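Local coordinates for protein probable glucarate dehydratase (Mycobacterium smegmatis str. MC2 155, PDB 3VDG) that probably dehydrates D-glucarate as a metal-dependent member of the enolase superfamily, with a capping domain set against an (alpha/beta)-barrel, at residues 34-42 with 410-420; 274-282 with 303-311. All blocks are in the same frame, centred on the assembly; numbering follows the deposited sequence.

Contact 1: residues 34-42 with 410-420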
# COMPACT_ATOMS: atom_id res chain seq x y z
N ARG A 34 14.97 -19.54 -14.40
CA ARG A 34 15.93 -20.55 -13.95
C ARG A 34 16.02 -20.45 -12.42
O ARG A 34 16.35 -19.39 -11.89
CB ARG A 34 17.30 -20.25 -14.57
CG ARG A 34 17.31 -20.46 -16.08
CD ARG A 34 18.57 -19.90 -16.70
NE ARG A 34 18.52 -18.45 -16.82
CZ ARG A 34 19.61 -17.69 -16.84
NH1 ARG A 34 20.81 -18.25 -16.74
NH2 ARG A 34 19.52 -16.38 -16.96
N VAL A 35 15.67 -21.53 -11.73
CA VAL A 35 15.74 -21.60 -10.27
C VAL A 35 16.94 -22.47 -9.86
O VAL A 35 17.01 -23.64 -10.21
CB VAL A 35 14.45 -22.23 -9.68
CG1 VAL A 35 14.50 -22.24 -8.15
CG2 VAL A 35 13.22 -21.49 -10.18
N THR A 36 17.89 -21.89 -9.12
CA THR A 36 19.11 -22.59 -8.73
C THR A 36 19.22 -22.68 -7.21
O THR A 36 19.48 -21.67 -6.54
CB THR A 36 20.37 -21.84 -9.25
OG1 THR A 36 20.24 -21.62 -10.65
CG2 THR A 36 21.65 -22.64 -8.98
N PRO A 37 19.04 -23.89 -6.65
CA PRO A 37 19.26 -23.99 -5.20
C PRO A 37 20.76 -23.90 -4.86
O PRO A 37 21.59 -24.41 -5.60
CB PRO A 37 18.63 -25.36 -4.83
CG PRO A 37 18.47 -26.10 -6.11
CD PRO A 37 18.51 -25.12 -7.26
N VAL A 38 21.10 -23.20 -3.78
CA VAL A 38 22.48 -23.05 -3.36
C VAL A 38 22.59 -23.36 -1.86
O VAL A 38 21.58 -23.35 -1.15
CB VAL A 38 22.99 -21.62 -3.61
CG1 VAL A 38 22.95 -21.31 -5.11
CG2 VAL A 38 22.15 -20.61 -2.81
N ALA A 39 23.80 -23.63 -1.39
CA ALA A 39 24.03 -23.84 0.05
C ALA A 39 25.33 -23.15 0.43
O ALA A 39 26.30 -23.16 -0.33
CB ALA A 39 24.07 -25.33 0.39
N PHE A 40 25.34 -22.52 1.59
CA PHE A 40 26.51 -21.83 2.08
C PHE A 40 26.72 -22.14 3.56
O PHE A 40 25.76 -22.38 4.28
CB PHE A 40 26.40 -20.32 1.84
CG PHE A 40 25.12 -19.71 2.36
CD1 PHE A 40 23.96 -19.73 1.59
CD2 PHE A 40 25.08 -19.07 3.59
CE1 PHE A 40 22.79 -19.16 2.06
CE2 PHE A 40 23.90 -18.50 4.06
CZ PHE A 40 22.76 -18.55 3.29
N ALA A 41 27.97 -22.15 3.99
CA ALA A 41 28.35 -22.49 5.37
C ALA A 41 27.71 -21.59 6.40
O ALA A 41 27.63 -20.36 6.24
CB ALA A 41 29.86 -22.47 5.54
N ASP A 42 27.28 -22.22 7.49
CA ASP A 42 26.59 -21.53 8.59
C ASP A 42 27.15 -22.15 9.88
O ASP A 42 27.30 -23.37 9.95
CB ASP A 42 25.09 -21.84 8.51
CG ASP A 42 24.22 -20.82 9.26
OD1 ASP A 42 24.70 -19.70 9.57
OD2 ASP A 42 23.03 -21.12 9.49
N LEU A 410 27.77 -18.70 -8.23
CA LEU A 410 26.50 -19.42 -8.28
C LEU A 410 26.69 -20.90 -8.52
O LEU A 410 26.06 -21.72 -7.84
CB LEU A 410 25.56 -18.85 -9.37
CG LEU A 410 24.20 -19.53 -9.53
CD1 LEU A 410 23.40 -19.42 -8.23
CD2 LEU A 410 23.39 -18.96 -10.70
N ALA A 411 27.55 -21.26 -9.48
CA ALA A 411 27.77 -22.68 -9.79
C ALA A 411 28.44 -23.40 -8.62
O ALA A 411 28.12 -24.56 -8.32
CB ALA A 411 28.60 -22.83 -11.07
N ALA A 412 29.37 -22.71 -7.97
CA ALA A 412 30.07 -23.28 -6.82
C ALA A 412 29.11 -23.54 -5.66
O ALA A 412 29.17 -24.60 -5.03
CB ALA A 412 31.20 -22.38 -6.37
N LEU A 413 28.23 -22.58 -5.36
CA LEU A 413 27.28 -22.80 -4.26
C LEU A 413 26.18 -23.79 -4.64
O LEU A 413 25.58 -24.41 -3.77
CB LEU A 413 26.68 -21.49 -3.74
CG LEU A 413 27.68 -20.47 -3.18
CD1 LEU A 413 26.90 -19.28 -2.63
CD2 LEU A 413 28.57 -21.07 -2.11
N HIS A 414 25.90 -23.92 -5.93
CA HIS A 414 24.96 -24.94 -6.34
C HIS A 414 25.58 -26.31 -6.18
O HIS A 414 24.92 -27.26 -5.76
CB HIS A 414 24.50 -24.74 -7.78
CG HIS A 414 23.60 -25.84 -8.28
ND1 HIS A 414 22.40 -26.11 -7.72
CD2 HIS A 414 23.75 -26.75 -9.33
CE1 HIS A 414 21.81 -27.13 -8.37
NE2 HIS A 414 22.65 -27.52 -9.36
N GLU A 415 26.87 -26.41 -6.50
CA GLU A 415 27.58 -27.69 -6.38
C GLU A 415 27.66 -28.07 -4.89
O GLU A 415 27.45 -29.21 -4.51
CB GLU A 415 28.98 -27.57 -7.00
CG GLU A 415 29.92 -28.76 -6.75
CD GLU A 415 29.45 -30.07 -7.36
OE1 GLU A 415 28.61 -30.06 -8.30
OE2 GLU A 415 29.93 -31.14 -6.91
N GLN A 416 27.92 -27.08 -4.04
CA GLN A 416 27.88 -27.25 -2.59
C GLN A 416 26.52 -27.78 -2.09
O GLN A 416 26.45 -28.72 -1.30
CB GLN A 416 28.29 -25.95 -1.91
CG GLN A 416 28.57 -26.06 -0.42
CD GLN A 416 29.50 -24.97 0.06
OE1 GLN A 416 30.67 -25.22 0.34
NE2 GLN A 416 28.99 -23.75 0.16
N TYR A 417 25.43 -27.22 -2.60
CA TYR A 417 24.11 -27.75 -2.29
C TYR A 417 23.93 -29.21 -2.69
O TYR A 417 23.39 -30.00 -1.92
CB TYR A 417 23.03 -26.89 -2.95
CG TYR A 417 21.65 -27.50 -3.02
CD1 TYR A 417 20.72 -27.30 -2.00
CD2 TYR A 417 21.26 -28.25 -4.13
CE1 TYR A 417 19.45 -27.85 -2.08
CE2 TYR A 417 20.00 -28.80 -4.22
CZ TYR A 417 19.10 -28.59 -3.20
OH TYR A 417 17.85 -29.13 -3.29
N LEU A 418 24.35 -29.57 -3.90
CA LEU A 418 24.20 -30.95 -4.35
C LEU A 418 24.97 -31.89 -3.41
O LEU A 418 24.45 -32.91 -2.98
CB LEU A 418 24.69 -31.12 -5.80
CG LEU A 418 23.81 -30.45 -6.87
CD1 LEU A 418 24.43 -30.54 -8.26
CD2 LEU A 418 22.40 -31.05 -6.85
N ARG A 419 26.19 -31.49 -3.05
CA ARG A 419 27.08 -32.34 -2.25
C ARG A 419 26.75 -32.40 -0.76
O ARG A 419 26.96 -33.42 -0.14
CB ARG A 419 28.54 -31.92 -2.43
CG ARG A 419 29.18 -32.41 -3.73
CD ARG A 419 30.68 -32.11 -3.77
NE ARG A 419 30.96 -30.69 -3.95
CZ ARG A 419 31.20 -29.83 -2.96
NH1 ARG A 419 31.19 -30.23 -1.70
NH2 ARG A 419 31.45 -28.55 -3.23
N CYS A 420 26.24 -31.31 -0.19
CA CYS A 420 26.04 -31.25 1.26
C CYS A 420 24.91 -32.18 1.71
O CYS A 420 24.79 -32.47 2.89
CB CYS A 420 25.74 -29.82 1.73
SG CYS A 420 24.01 -29.34 1.45
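P37 lays its ring on Y417: CB stands over the centre of the phenol, 3.6 Å from its centroid and 10° off the ring normal, a CH-pi contact. Proline offers a rigid apolar ring whose CH groups suit an aromatic face. Beside it the packing is tight because A39 carries only a methyl, whose CB comes within 3.6 Å of Y417 CA. The axes of helix 410-420 and strand 34-41 thus approach to 5.4 Å and cross nearly at a right angle. V38 turns CG1 to L410 CD1 and sets its CB against L413 CB.

Three hydrogen bonds stitch this close crossing. H414 ND1 donates to P37 O at 2.8 Å, in the carbonyl plane and nearly in the plane of its own ring; with CG anti to the backbone N (chi1 176°), the imidazole is carried along the helix flank to reach it. A39 N donates a hydrogen bond to L413 O, which also accepts the helical bond from Y417 N, the two donors coming from opposite faces of the carbonyl. Q416, its chain extended, places NE2 2.8 Å from A39 O in an almost straight bond (173°), and the same nitrogen also binds E378.

At the edge of the packing, where T36 and H414 are partly exposed, T36 CG2 meets L410 CD1 tip to tip at 3.7 Å and also touches H414 CB. The loose side is the helix flank with A411 and A412, which faces solvent; there R419, poorly ordered, pairs with E415 in a salt bridge whose hydrogen bond is weak.

T36, V38 and F40 spend their backbone bonds on strand 55-65, so the helix supplies partners for P37 O, A39 N and A39 O, backbone atoms on the other side of this outermost strand.

Contact 2: residues 274-282 with 303-311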
# COMPACT_ATOMS: atom_id res chain seq x y z
N GLY A 274 1.30 -16.86 20.50
CA GLY A 274 -0.10 -16.54 20.23
C GLY A 274 -0.52 -15.11 20.55
O GLY A 274 0.02 -14.46 21.46
N LEU A 275 -1.52 -14.65 19.81
CA LEU A 275 -2.02 -13.28 19.92
C LEU A 275 -2.59 -12.98 21.30
O LEU A 275 -2.36 -11.89 21.82
CB LEU A 275 -3.07 -13.00 18.82
CG LEU A 275 -2.53 -12.86 17.38
CD1 LEU A 275 -3.67 -12.76 16.39
CD2 LEU A 275 -1.60 -11.66 17.24
N ASP A 276 -3.31 -13.92 21.90
CA ASP A 276 -3.87 -13.67 23.24
C ASP A 276 -2.80 -13.51 24.33
O ASP A 276 -2.82 -12.52 25.09
CB ASP A 276 -4.87 -14.76 23.64
CG ASP A 276 -6.16 -14.67 22.84
OD1 ASP A 276 -6.54 -13.56 22.43
OD2 ASP A 276 -6.79 -15.72 22.63
N GLY A 277 -1.88 -14.46 24.40
CA GLY A 277 -0.75 -14.36 25.32
C GLY A 277 0.07 -13.09 25.10
O GLY A 277 0.44 -12.38 26.06
N MET A 278 0.35 -12.76 23.85
CA MET A 278 1.10 -11.52 23.57
C MET A 278 0.36 -10.29 24.10
O MET A 278 0.97 -9.37 24.64
CB MET A 278 1.39 -11.37 22.06
CG MET A 278 2.40 -12.38 21.52
SD MET A 278 4.11 -11.96 21.93
CE MET A 278 4.36 -10.57 20.81
N ALA A 279 -0.95 -10.26 23.89
CA ALA A 279 -1.77 -9.14 24.36
C ALA A 279 -1.69 -9.03 25.88
O ALA A 279 -1.56 -7.94 26.42
CB ALA A 279 -3.22 -9.30 23.90
N GLU A 280 -1.75 -10.18 26.56
CA GLU A 280 -1.59 -10.24 28.02
C GLU A 280 -0.26 -9.65 28.43
O GLU A 280 -0.20 -8.85 29.35
CB GLU A 280 -1.67 -11.69 28.51
CG GLU A 280 -1.91 -11.85 30.00
CD GLU A 280 -3.31 -11.41 30.41
OE1 GLU A 280 -3.53 -11.11 31.60
OE2 GLU A 280 -4.19 -11.35 29.52
N VAL A 281 0.83 -10.04 27.77
CA VAL A 281 2.13 -9.52 28.14
C VAL A 281 2.20 -8.02 27.86
O VAL A 281 2.73 -7.26 28.68
CB VAL A 281 3.28 -10.26 27.42
CG1 VAL A 281 4.62 -9.64 27.76
CG2 VAL A 281 3.28 -11.75 27.77
N ALA A 282 1.68 -7.58 26.70
CA ALA A 282 1.84 -6.17 26.30
C ALA A 282 1.14 -5.23 27.29
O ALA A 282 1.58 -4.09 27.49
CB ALA A 282 1.31 -5.94 24.90
N ALA A 303 -6.91 -9.17 13.67
CA ALA A 303 -6.96 -9.71 15.04
C ALA A 303 -5.87 -9.10 15.92
O ALA A 303 -6.11 -8.74 17.07
CB ALA A 303 -6.87 -11.23 15.04
N ALA A 304 -4.66 -8.96 15.37
CA ALA A 304 -3.56 -8.36 16.14
C ALA A 304 -3.89 -6.95 16.56
O ALA A 304 -3.57 -6.51 17.68
CB ALA A 304 -2.24 -8.39 15.36
N VAL A 305 -4.52 -6.21 15.66
CA VAL A 305 -4.91 -4.84 15.97
C VAL A 305 -6.04 -4.82 17.01
O VAL A 305 -5.97 -4.07 17.99
CB VAL A 305 -5.35 -4.09 14.68
CG1 VAL A 305 -6.08 -2.81 15.02
CG2 VAL A 305 -4.13 -3.80 13.80
N ALA A 306 -7.06 -5.65 16.83
CA ALA A 306 -8.20 -5.65 17.77
C ALA A 306 -7.76 -6.04 19.20
O ALA A 306 -8.25 -5.49 20.17
CB ALA A 306 -9.31 -6.58 17.28
N LYS A 307 -6.84 -6.98 19.31
CA LYS A 307 -6.39 -7.47 20.60
C LYS A 307 -5.29 -6.65 21.24
O LYS A 307 -4.96 -6.85 22.41
CB LYS A 307 -5.90 -8.92 20.46
CG LYS A 307 -7.01 -9.92 20.21
CD LYS A 307 -6.41 -11.23 19.72
CE LYS A 307 -7.47 -12.22 19.29
NZ LYS A 307 -8.19 -12.75 20.48
N ASN A 308 -4.71 -5.72 20.49
CA ASN A 308 -3.52 -5.01 20.98
C ASN A 308 -2.40 -5.97 21.35
O ASN A 308 -1.73 -5.81 22.37
CB ASN A 308 -3.89 -4.12 22.18
CG ASN A 308 -4.80 -2.97 21.79
OD1 ASN A 308 -4.39 -2.07 21.06
ND2 ASN A 308 -6.04 -3.00 22.27
N SER A 309 -2.20 -6.98 20.52
CA SER A 309 -1.20 -8.00 20.81
C SER A 309 0.22 -7.51 20.62
O SER A 309 1.13 -7.97 21.30
CB SER A 309 -1.41 -9.22 19.93
OG SER A 309 -2.71 -9.73 20.13
N VAL A 310 0.43 -6.61 19.66
CA VAL A 310 1.79 -6.14 19.39
C VAL A 310 1.80 -4.66 19.05
O VAL A 310 0.79 -4.10 18.58
CB VAL A 310 2.48 -6.89 18.22
CG1 VAL A 310 2.71 -8.35 18.57
CG2 VAL A 310 1.68 -6.73 16.93
N GLN A 311 2.95 -4.04 19.27
CA GLN A 311 3.13 -2.63 19.02
C GLN A 311 4.09 -2.40 17.85
O GLN A 311 4.13 -1.30 17.30
CB GLN A 311 3.65 -1.95 20.29
CG GLN A 311 2.60 -1.88 21.40
CD GLN A 311 2.38 -3.23 22.07
OE1 GLN A 311 3.32 -3.81 22.63
NE2 GLN A 311 1.14 -3.74 22.01
O HOH W 1 -2.34 -5.61 25.05
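L275 O is gripped from opposite faces of its plane: A279 N makes the helical bond, and S309 OG adds a second at 2.8 Å from above the carbonyl plane, 41° out of it. Serine suits the spot, being small enough to lie against the helix, and its CB packs on L275 CD2; its buried carbonyl O has no partner in the model. L275 CD1 meets A303 CB at 3.8 Å and CD2 meets A304 CB; the small alanines let the leucine nest against helix 301-307.

Both segments belong to neighbouring beta-alpha units of the enolase-type barrel. Helix 301-307 ends in a Schellman motif at N308, whose positive phi turns the chain alongside helix 275-284, S309 CA lying 3.8 Å from A279 CA, toward strand 312-315. At this turn A279 needs a short side chain, for its CB lies 3.4 Å from K307 O. Water bridges A279 O and N308 O, donating to each.

On the solvent side K307 bends at its last torsion (chi4 -71°) to bring NZ 2.7 Å from D276 OD1, a salt bridge met on the syn side of the carboxylate. On the inner side M278, bent at chi2 and chi3, puts CE 3.6 Å from V310 CG1, with L289 of the adjacent barrel strand also against the methionine.

Overall arrangement
From the N terminus the chain first lays down strand 30-41, one half of contact 1, then builds most of the capping domain before entering the barrel. Midway round the barrel, helix 275-284 leads through strand 289-291 to helix 301-307, and contact 2 closes that short loop, with 20 residues between its segments. Only after the remaining barrel strands does helix 407-420 return to strand 30-41, so contact 1 closes a loop of 367 residues within which contact 2 is nested. The first ties the C-terminal part of the chain to the N-terminal sheet; the second joins successive helices of the barrel. Their centres lie about 40 Å apart, on opposite sides of the chain's centre.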